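Local coordinates for protein endo-beta-1,4-glucanase (cellulase B) (Bacillus halodurans, PDB 4V2X) that hydrolyses beta-glucans, including xyloglucan and beta-1,3-1,4-glucans, with a family 5 catalytic module joined to an immunoglobulin-like module and a CBM46 carbohydrate-binding module, at residues Val558-His563 / Val570-Ile575; Asn494-Ala499 / Ala540-Leu545. One frame throughout, in Å; residues are numbered along the deposited sequence.

Contact 1: residues Val558-His563 / Val570-Ile575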
ATOM      1  N   VAL A 558      29.874  12.967  39.876  1.00 14.71           N
ATOM      2  CA  VAL A 558      28.987  11.873  39.499  1.00 14.77           C
ATOM      3  C   VAL A 558      29.160  10.734  40.496  1.00 14.64           C
ATOM      4  O   VAL A 558      30.288  10.354  40.839  1.00 15.08           O
ATOM      5  CB  VAL A 558      29.312  11.399  38.071  1.00 15.19           C
ATOM      6  CG1 VAL A 558      28.680  10.045  37.758  1.00 16.22           C
ATOM      7  CG2 VAL A 558      28.865  12.461  37.071  1.00 15.73           C
ATOM      8  N   ARG A 559      28.040  10.187  40.958  1.00 14.94           N
ATOM      9  CA  ARG A 559      28.061   9.013  41.818  1.00 16.39           C
ATOM     10  C   ARG A 559      27.835   7.775  40.973  1.00 15.06           C
ATOM     11  O   ARG A 559      26.846   7.682  40.238  1.00 14.16           O
ATOM     12  CB  ARG A 559      26.991   9.093  42.915  1.00 19.30           C
ATOM     13  CG  ARG A 559      27.040   7.920  43.885  1.00 24.88           C
ATOM     14  CD  ARG A 559      26.044   8.088  45.030  1.00 31.90           C
ATOM     15  NE  ARG A 559      24.673   8.268  44.543  1.00 39.84           N
ATOM     16  CZ  ARG A 559      23.877   7.292  44.095  1.00 46.37           C
ATOM     17  NH1 ARG A 559      24.291   6.027  44.063  1.00 53.52           N
ATOM     18  NH2 ARG A 559      22.651   7.583  43.673  1.00 47.49           N
ATOM     19  N   LEU A 560      28.769   6.835  41.066  1.00 14.46           N
ATOM     20  CA  LEU A 560      28.653   5.551  40.404  1.00 14.23           C
ATOM     21  C   LEU A 560      28.216   4.513  41.424  1.00 15.09           C
ATOM     22  O   LEU A 560      28.611   4.577  42.587  1.00 14.46           O
ATOM     23  CB  LEU A 560      29.997   5.138  39.806  1.00 14.50           C
ATOM     24  CG  LEU A 560      30.635   6.112  38.823  1.00 14.34           C
ATOM     25  CD1 LEU A 560      31.966   5.556  38.346  1.00 14.77           C
ATOM     26  CD2 LEU A 560      29.720   6.390  37.644  1.00 14.54           C
ATOM     27  N   THR A 561      27.402   3.561  40.986  1.00 13.70           N
ATOM     28  CA  THR A 561      27.018   2.443  41.834  1.00 15.22           C
ATOM     29  C   THR A 561      27.232   1.162  41.041  1.00 14.85           C
ATOM     30  O   THR A 561      26.606   0.948  40.004  1.00 14.34           O
ATOM     31  CB  THR A 561      25.558   2.549  42.298  1.00 15.35           C
ATOM     32  OG1 THR A 561      25.343   3.819  42.928  1.00 16.27           O
ATOM     33  CG2 THR A 561      25.216   1.418  43.273  1.00 15.91           C
ATOM     34  N   PHE A 562      28.143   0.333  41.531  1.00 14.99           N
ATOM     35  CA  PHE A 562      28.459  -0.927  40.900  1.00 15.32           C
ATOM     36  C   PHE A 562      27.690  -2.025  41.601  1.00 16.20           C
ATOM     37  O   PHE A 562      27.786  -2.173  42.816  1.00 16.13           O
ATOM     38  CB  PHE A 562      29.960  -1.187  40.963  1.00 15.65           C
ATOM     39  CG  PHE A 562      30.764  -0.201  40.176  1.00 14.88           C
ATOM     40  CD1 PHE A 562      31.178   0.988  40.749  1.00 15.13           C
ATOM     41  CD2 PHE A 562      31.091  -0.458  38.851  1.00 15.54           C
ATOM     42  CE1 PHE A 562      31.910   1.907  40.013  1.00 15.48           C
ATOM     43  CE2 PHE A 562      31.824   0.449  38.114  1.00 14.86           C
ATOM     44  CZ  PHE A 562      32.237   1.634  38.696  1.00 15.18           C
ATOM     45  N   HIS A 563      26.915  -2.762  40.809  1.00 16.77           N
ATOM     46  CA  HIS A 563      26.084  -3.861  41.279  1.00 17.93           C
ATOM     47  C   HIS A 563      26.727  -5.171  40.871  1.00 16.22           C
ATOM     48  O   HIS A 563      26.971  -5.398  39.693  1.00 15.79           O
ATOM     49  CB  HIS A 563      24.701  -3.758  40.639  1.00 19.49           C
ATOM     50  CG  HIS A 563      23.968  -2.498  40.980  1.00 22.16           C
ATOM     51  ND1 HIS A 563      23.081  -2.416  42.031  1.00 25.81           N
ATOM     52  CD2 HIS A 563      23.994  -1.268  40.415  1.00 22.64           C
ATOM     53  CE1 HIS A 563      22.590  -1.191  42.098  1.00 25.85           C
ATOM     54  NE2 HIS A 563      23.122  -0.477  41.125  1.00 23.01           N
ATOM     55  N   VAL A 570      28.756  -1.383  45.491  1.00 18.93           N
ATOM     56  CA  VAL A 570      29.840  -0.483  45.865  1.00 18.04           C
ATOM     57  C   VAL A 570      29.619   0.859  45.187  1.00 17.51           C
ATOM     58  O   VAL A 570      29.457   0.909  43.974  1.00 17.17           O
ATOM     59  CB  VAL A 570      31.217  -1.047  45.442  1.00 18.69           C
ATOM     60  CG1 VAL A 570      32.331  -0.057  45.759  1.00 19.55           C
ATOM     61  CG2 VAL A 570      31.480  -2.381  46.121  1.00 19.17           C
ATOM     62  N   ASN A 571      29.610   1.932  45.977  1.00 17.59           N
ATOM     63  CA  ASN A 571      29.548   3.291  45.439  1.00 18.74           C
ATOM     64  C   ASN A 571      30.931   3.843  45.174  1.00 18.02           C
ATOM     65  O   ASN A 571      31.906   3.410  45.779  1.00 19.47           O
ATOM     66  CB  ASN A 571      28.805   4.222  46.392  1.00 20.70           C
ATOM     67  CG  ASN A 571      27.354   3.822  46.582  1.00 23.68           C
ATOM     68  OD1 ASN A 571      26.870   3.727  47.709  1.00 30.94           O
ATOM     69  ND2 ASN A 571      26.661   3.577  45.489  1.00 22.61           N
ATOM     70  N   TYR A 572      31.001   4.813  44.271  1.00 16.88           N
ATOM     71  CA  TYR A 572      32.263   5.435  43.888  1.00 16.76           C
ATOM     72  C   TYR A 572      31.931   6.813  43.350  1.00 16.64           C
ATOM     73  O   TYR A 572      30.871   7.011  42.759  1.00 16.92           O
ATOM     74  CB  TYR A 572      32.959   4.585  42.828  1.00 17.13           C
ATOM     75  CG  TYR A 572      34.408   4.920  42.544  1.00 17.97           C
ATOM     76  CD1 TYR A 572      35.437   4.365  43.302  1.00 18.82           C
ATOM     77  CD2 TYR A 572      34.757   5.746  41.476  1.00 17.82           C
ATOM     78  CE1 TYR A 572      36.765   4.644  43.022  1.00 18.03           C
ATOM     79  CE2 TYR A 572      36.084   6.032  41.192  1.00 18.19           C
ATOM     80  CZ  TYR A 572      37.082   5.485  41.970  1.00 18.80           C
ATOM     81  OH  TYR A 572      38.396   5.759  41.688  1.00 18.78           O
ATOM     82  N   THR A 573      32.829   7.765  43.568  1.00 16.87           N
ATOM     83  CA  THR A 573      32.636   9.112  43.078  1.00 17.45           C
ATOM     84  C   THR A 573      33.669   9.450  42.014  1.00 16.96           C
ATOM     85  O   THR A 573      34.858   9.163  42.171  1.00 17.63           O
ATOM     86  CB  THR A 573      32.717  10.122  44.232  1.00 19.87           C
ATOM     87  OG1 THR A 573      31.697   9.812  45.189  1.00 20.71           O
ATOM     88  CG2 THR A 573      32.524  11.553  43.726  1.00 21.18           C
ATOM     89  N   ILE A 574      33.206  10.057  40.928  1.00 16.43           N
ATOM     90  CA  ILE A 574      34.117  10.681  39.974  1.00 17.66           C
ATOM     91  C   ILE A 574      33.832  12.172  39.863  1.00 17.56           C
ATOM     92  O   ILE A 574      32.684  12.613  39.923  1.00 16.03           O
ATOM     93  CB  ILE A 574      34.104  10.016  38.581  1.00 18.86           C
ATOM     94  CG1 ILE A 574      32.685   9.928  38.025  1.00 20.13           C
ATOM     95  CG2 ILE A 574      34.734   8.632  38.653  1.00 18.91           C
ATOM     96  CD1 ILE A 574      32.615   9.611  36.549  1.00 20.87           C
ATOM     97  N   ILE A 575      34.906  12.942  39.733  1.00 18.17           N
ATOM     98  CA  ILE A 575      34.822  14.375  39.507  1.00 18.95           C
ATOM     99  C   ILE A 575      35.510  14.622  38.174  1.00 18.62           C
ATOM    100  O   ILE A 575      36.687  14.295  38.006  1.00 18.17           O
ATOM    101  CB  ILE A 575      35.485  15.182  40.639  1.00 20.06           C
ATOM    102  CG1 ILE A 575      34.781  14.887  41.967  1.00 21.56           C
ATOM    103  CG2 ILE A 575      35.420  16.677  40.337  1.00 21.53           C
ATOM    104  CD1 ILE A 575      35.426  15.516  43.178  1.00 24.51           C
TER
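Ile-574 lies alongside Val-558, the two side chains pointing the same way from a hydrogen-bonded antiparallel pair, with Ile-574 CG1 3.7 Å from Val-558 CB. The isoleucine's first torsion (chi1 53°) sets CG1 between its own backbone N and carbonyl carbon, an uncommon choice that brings the ethyl arm alongside Val-558 while the CG2 methyl reaches Leu-560. There the two side chains cross at about a right angle, Leu-560 CD1 standing 4.1 Å from Ile-574 CG2. The same leucine methyl comes within 4.2 Å of Tyr-572 CD2, approaching the ring obliquely. Branched Val-558 and Ile-574 suit extended strands, and Leu-560 supplies the longer reach between them and the aromatic rings. Replacing Ile-574 with an alanine would probably open a gap beside Val-558 and leave Leu-560 CD1 without one of its neighbours.

Tyr-572 swings its ring away from the partner strand because CG is anti to the backbone N (chi1 -167°), and its hydroxyl bonds the carbonyl of Gln-486. Its CB stays behind, 4.0 Å from CE1 at the edge of the Phe-562 ring. Beneath these side chains the backbones exchange paired N-H...O=C bonds at Val-558/Ile-574, Leu-560/Tyr-572 and Phe-562/Val-570; Leu-560 N to Tyr-572 O measures 2.7 Å.

Arg-559, Thr-561, Asn-571 and Thr-573 occupy the other face, where Asn-571 ND2 approaches Thr-561 OG1 to 2.9 Å. The hairpin is therefore amphipathic: hydrocarbon and aromatic groups contribute to the CBM46 module's interior, polar groups line the opposite face, and six main-chain bonds pair the amides of alternate residues, while backbone bonds tie Arg-559 and Thr-561 to strand 506-513.

Contact 2: residues Asn494-Ala499 / Ala540-Leu545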
ATOM      1  N   ASN A 494      41.427   7.032  28.780  1.00 21.93           N
ATOM      2  CA  ASN A 494      41.999   5.807  29.311  1.00 23.50           C
ATOM      3  C   ASN A 494      41.838   5.734  30.825  1.00 21.77           C
ATOM      4  O   ASN A 494      42.811   5.555  31.557  1.00 23.24           O
ATOM      5  CB  ASN A 494      43.480   5.742  28.914  1.00 27.27           C
ATOM      6  CG  ASN A 494      44.142   4.448  29.320  1.00 32.83           C
ATOM      7  OD1 ASN A 494      43.546   3.373  29.228  1.00 38.15           O
ATOM      8  ND2 ASN A 494      45.389   4.543  29.774  1.00 36.93           N
ATOM      9  N   PHE A 495      40.600   5.871  31.291  1.00 20.65           N
ATOM     10  CA  PHE A 495      40.329   5.921  32.721  1.00 19.86           C
ATOM     11  C   PHE A 495      40.010   4.539  33.285  1.00 19.19           C
ATOM     12  O   PHE A 495      39.018   3.922  32.896  1.00 18.50           O
ATOM     13  CB  PHE A 495      39.172   6.867  33.027  1.00 19.16           C
ATOM     14  CG  PHE A 495      38.997   7.132  34.492  1.00 18.78           C
ATOM     15  CD1 PHE A 495      39.801   8.051  35.140  1.00 19.61           C
ATOM     16  CD2 PHE A 495      38.045   6.442  35.233  1.00 18.39           C
ATOM     17  CE1 PHE A 495      39.657   8.288  36.495  1.00 19.73           C
ATOM     18  CE2 PHE A 495      37.889   6.681  36.591  1.00 18.14           C
ATOM     19  CZ  PHE A 495      38.700   7.601  37.223  1.00 19.56           C
ATOM     20  N   SER A 496      40.847   4.082  34.213  1.00 20.36           N
ATOM     21  CA  SER A 496      40.669   2.793  34.882  1.00 22.80           C
ATOM     22  C   SER A 496      40.658   2.987  36.390  1.00 21.98           C
ATOM     23  O   SER A 496      41.568   3.608  36.945  1.00 23.80           O
ATOM     24  CB  SER A 496      41.810   1.834  34.520  1.00 26.19           C
ATOM     25  OG  SER A 496      41.692   1.388  33.180  1.00 33.90           O
ATOM     26  N   ILE A 497      39.635   2.456  37.048  1.00 20.09           N
ATOM     27  CA  ILE A 497      39.590   2.414  38.507  1.00 20.45           C
ATOM     28  C   ILE A 497      40.292   1.134  38.973  1.00 20.19           C
ATOM     29  O   ILE A 497      39.907   0.036  38.563  1.00 19.14           O
ATOM     30  CB  ILE A 497      38.138   2.431  39.029  1.00 20.57           C
ATOM     31  CG1 ILE A 497      37.409   3.694  38.553  1.00 21.67           C
ATOM     32  CG2 ILE A 497      38.119   2.359  40.551  1.00 20.92           C
ATOM     33  CD1 ILE A 497      35.908   3.638  38.726  1.00 21.67           C
ATOM     34  N   PRO A 498      41.352   1.256  39.800  1.00 20.99           N
ATOM     35  CA  PRO A 498      41.926   0.024  40.342  1.00 20.32           C
ATOM     36  C   PRO A 498      40.866  -0.708  41.161  1.00 20.66           C
ATOM     37  O   PRO A 498      40.219  -0.099  42.021  1.00 18.51           O
ATOM     38  CB  PRO A 498      43.078   0.518  41.227  1.00 20.94           C
ATOM     39  CG  PRO A 498      43.371   1.902  40.753  1.00 21.47           C
ATOM     40  CD  PRO A 498      42.075   2.455  40.253  1.00 20.95           C
ATOM     41  N   ALA A 499      40.689  -1.994  40.880  1.00 21.21           N
ATOM     42  CA  ALA A 499      39.571  -2.746  41.431  1.00 22.43           C
ATOM     43  C   ALA A 499      39.972  -4.145  41.864  1.00 23.33           C
ATOM     44  O   ALA A 499      40.533  -4.912  41.083  1.00 28.15           O
ATOM     45  CB  ALA A 499      38.453  -2.827  40.405  1.00 22.96           C
ATOM     46  N   ALA A 540      43.168  -7.759  34.690  1.00 37.18           N
ATOM     47  CA  ALA A 540      43.917  -6.544  35.010  1.00 36.34           C
ATOM     48  C   ALA A 540      43.567  -5.972  36.389  1.00 33.88           C
ATOM     49  O   ALA A 540      44.280  -5.109  36.900  1.00 34.18           O
ATOM     50  CB  ALA A 540      43.683  -5.492  33.937  1.00 37.76           C
ATOM     51  N   ASN A 541      42.472  -6.437  36.987  1.00 30.32           N
ATOM     52  CA  ASN A 541      42.006  -5.904  38.267  1.00 29.32           C
ATOM     53  C   ASN A 541      41.686  -4.408  38.136  1.00 25.40           C
ATOM     54  O   ASN A 541      42.127  -3.577  38.933  1.00 24.44           O
ATOM     55  CB  ASN A 541      43.044  -6.181  39.361  1.00 32.81           C
ATOM     56  CG  ASN A 541      43.608  -7.590  39.274  1.00 38.57           C
ATOM     57  OD1 ASN A 541      42.858  -8.566  39.235  1.00 40.86           O
ATOM     58  ND2 ASN A 541      44.934  -7.702  39.216  1.00 39.34           N
ATOM     59  N   GLU A 542      40.925  -4.075  37.097  1.00 23.35           N
ATOM     60  CA  GLU A 542      40.578  -2.689  36.801  1.00 22.70           C
ATOM     61  C   GLU A 542      39.123  -2.591  36.387  1.00 20.30           C
ATOM     62  O   GLU A 542      38.577  -3.527  35.813  1.00 20.64           O
ATOM     63  CB  GLU A 542      41.453  -2.141  35.670  1.00 25.00           C
ATOM     64  CG  GLU A 542      42.938  -2.081  35.993  1.00 30.13           C
ATOM     65  CD  GLU A 542      43.772  -1.523  34.851  1.00 33.22           C
ATOM     66  OE1 GLU A 542      43.245  -1.396  33.727  1.00 35.58           O
ATOM     67  OE2 GLU A 542      44.965  -1.219  35.082  1.00 38.45           O
ATOM     68  N   MET A 543      38.510  -1.450  36.687  1.00 18.71           N
ATOM     69  CA  MET A 543      37.185  -1.113  36.187  1.00 19.54           C
ATOM     70  C   MET A 543      37.350   0.032  35.197  1.00 19.20           C
ATOM     71  O   MET A 543      37.749   1.135  35.581  1.00 19.66           O
ATOM     72  CB  MET A 543      36.287  -0.679  37.336  1.00 20.56           C
ATOM     73  CG  MET A 543      34.833  -0.542  36.960  1.00 21.63           C
ATOM     74  SD  MET A 543      34.083  -2.165  36.790  1.00 24.59           S
ATOM     75  CE  MET A 543      33.942  -2.660  38.503  1.00 23.72           C
ATOM     76  N   LYS A 544      37.040  -0.237  33.931  1.00 18.29           N
ATOM     77  CA  LYS A 544      37.214   0.736  32.858  0.50 18.40           C
ATOM     78  C   LYS A 544      35.951   1.570  32.686  1.00 16.91           C
ATOM     79  O   LYS A 544      34.854   1.022  32.631  1.00 15.97           O
ATOM     80  CB  LYS A 544      37.529   0.011  31.543  0.50 20.12           C
ATOM     81  CG  LYS A 544      37.889   0.917  30.372  0.50 21.88           C
ATOM     82  CD  LYS A 544      38.830   2.027  30.811  0.50 23.22           C
ATOM     83  CE  LYS A 544      39.928   2.308  29.801  0.50 23.83           C
ATOM     84  NZ  LYS A 544      39.461   3.122  28.651  0.50 25.43           N
ATOM     85  N   LEU A 545      36.115   2.887  32.612  1.00 15.75           N
ATOM     86  CA  LEU A 545      35.031   3.791  32.219  1.00 15.47           C
ATOM     87  C   LEU A 545      35.474   4.327  30.876  1.00 15.28           C
ATOM     88  O   LEU A 545      36.562   4.892  30.774  1.00 16.49           O
ATOM     89  CB  LEU A 545      34.845   4.946  33.209  1.00 15.54           C
ATOM     90  CG  LEU A 545      34.545   4.579  34.664  1.00 16.68           C
ATOM     91  CD1 LEU A 545      34.265   5.832  35.473  1.00 17.46           C
ATOM     92  CD2 LEU A 545      33.376   3.618  34.767  1.00 17.95           C
TER
HETATM   93  O   HOH W   1      38.469   5.843  29.204  1.00 18.70           O
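Ile-497 and Met-543 form the firmly bonded middle of this antiparallel pairing. Ile-497 N reaches Met-543 O at 2.7 Å, Met-543 N returns a bond to Ile-497 O, and the side chains meet CB to CB at 4.0 Å. On the same face Phe-495 and Leu-545 run side by side, the leucine CD1 lying 3.8 Å from CD2 of the ring; Ala-499 is small enough to fit beside Met-543 CB. Flexible methionine suits this interior: with CG anti to the backbone N (chi1 -170°) and the chain bent beyond it, its end leads away from the partner strand into the module.

The other face is polar and more open to solvent. Ser-496 OG donates a 3.2 Å bond to Glu-542 OE1, meeting it from above the carboxylate plane, 64° out. A water bridges the two backbones, accepting from Phe-495 N and donating to Leu-545 O, beside the direct Leu-545 N to Phe-495 O bond; one modelled conformer of Lys-544, doubtful in detail, points its NZ at it. At the far end Ala-499 N bonds Asn-541 O, and Asn-541 and Glu-542, both facing Ser-537, form a G1 beta bulge.

Strand 495-500 lies between 484-491 and 542-545, and 534-537 flanks the latter. Met-543 packs on Leu-506 and Leu-545 on Met-509 of strand 506-513, bringing these strands against another part of the same eight-stranded sheet.

Overall arrangement
Both contacts belong to the C-terminal CBM46 module. Along the chain, strand 495-500 comes first, and contact 2 closes a loop of 40 residues, containing strands 506-513 and 534-537, when 542-545 returns beside it. Helix 547-551 follows; contact 1 then closes the short turn of hairpin 556-564/569-577. The loops are in series, neither nesting nor crossing. In space, however, their centres lie 13 Å apart and their apolar faces meet: Phe-562 packs on Met-543, Tyr-572 on Ile-497, and Leu-560 on Leu-545. Strands 580-585 and 484-491 link the hairpin to strand 495-500 within the sheet, so the two contacts join its distant parts through one shared interior.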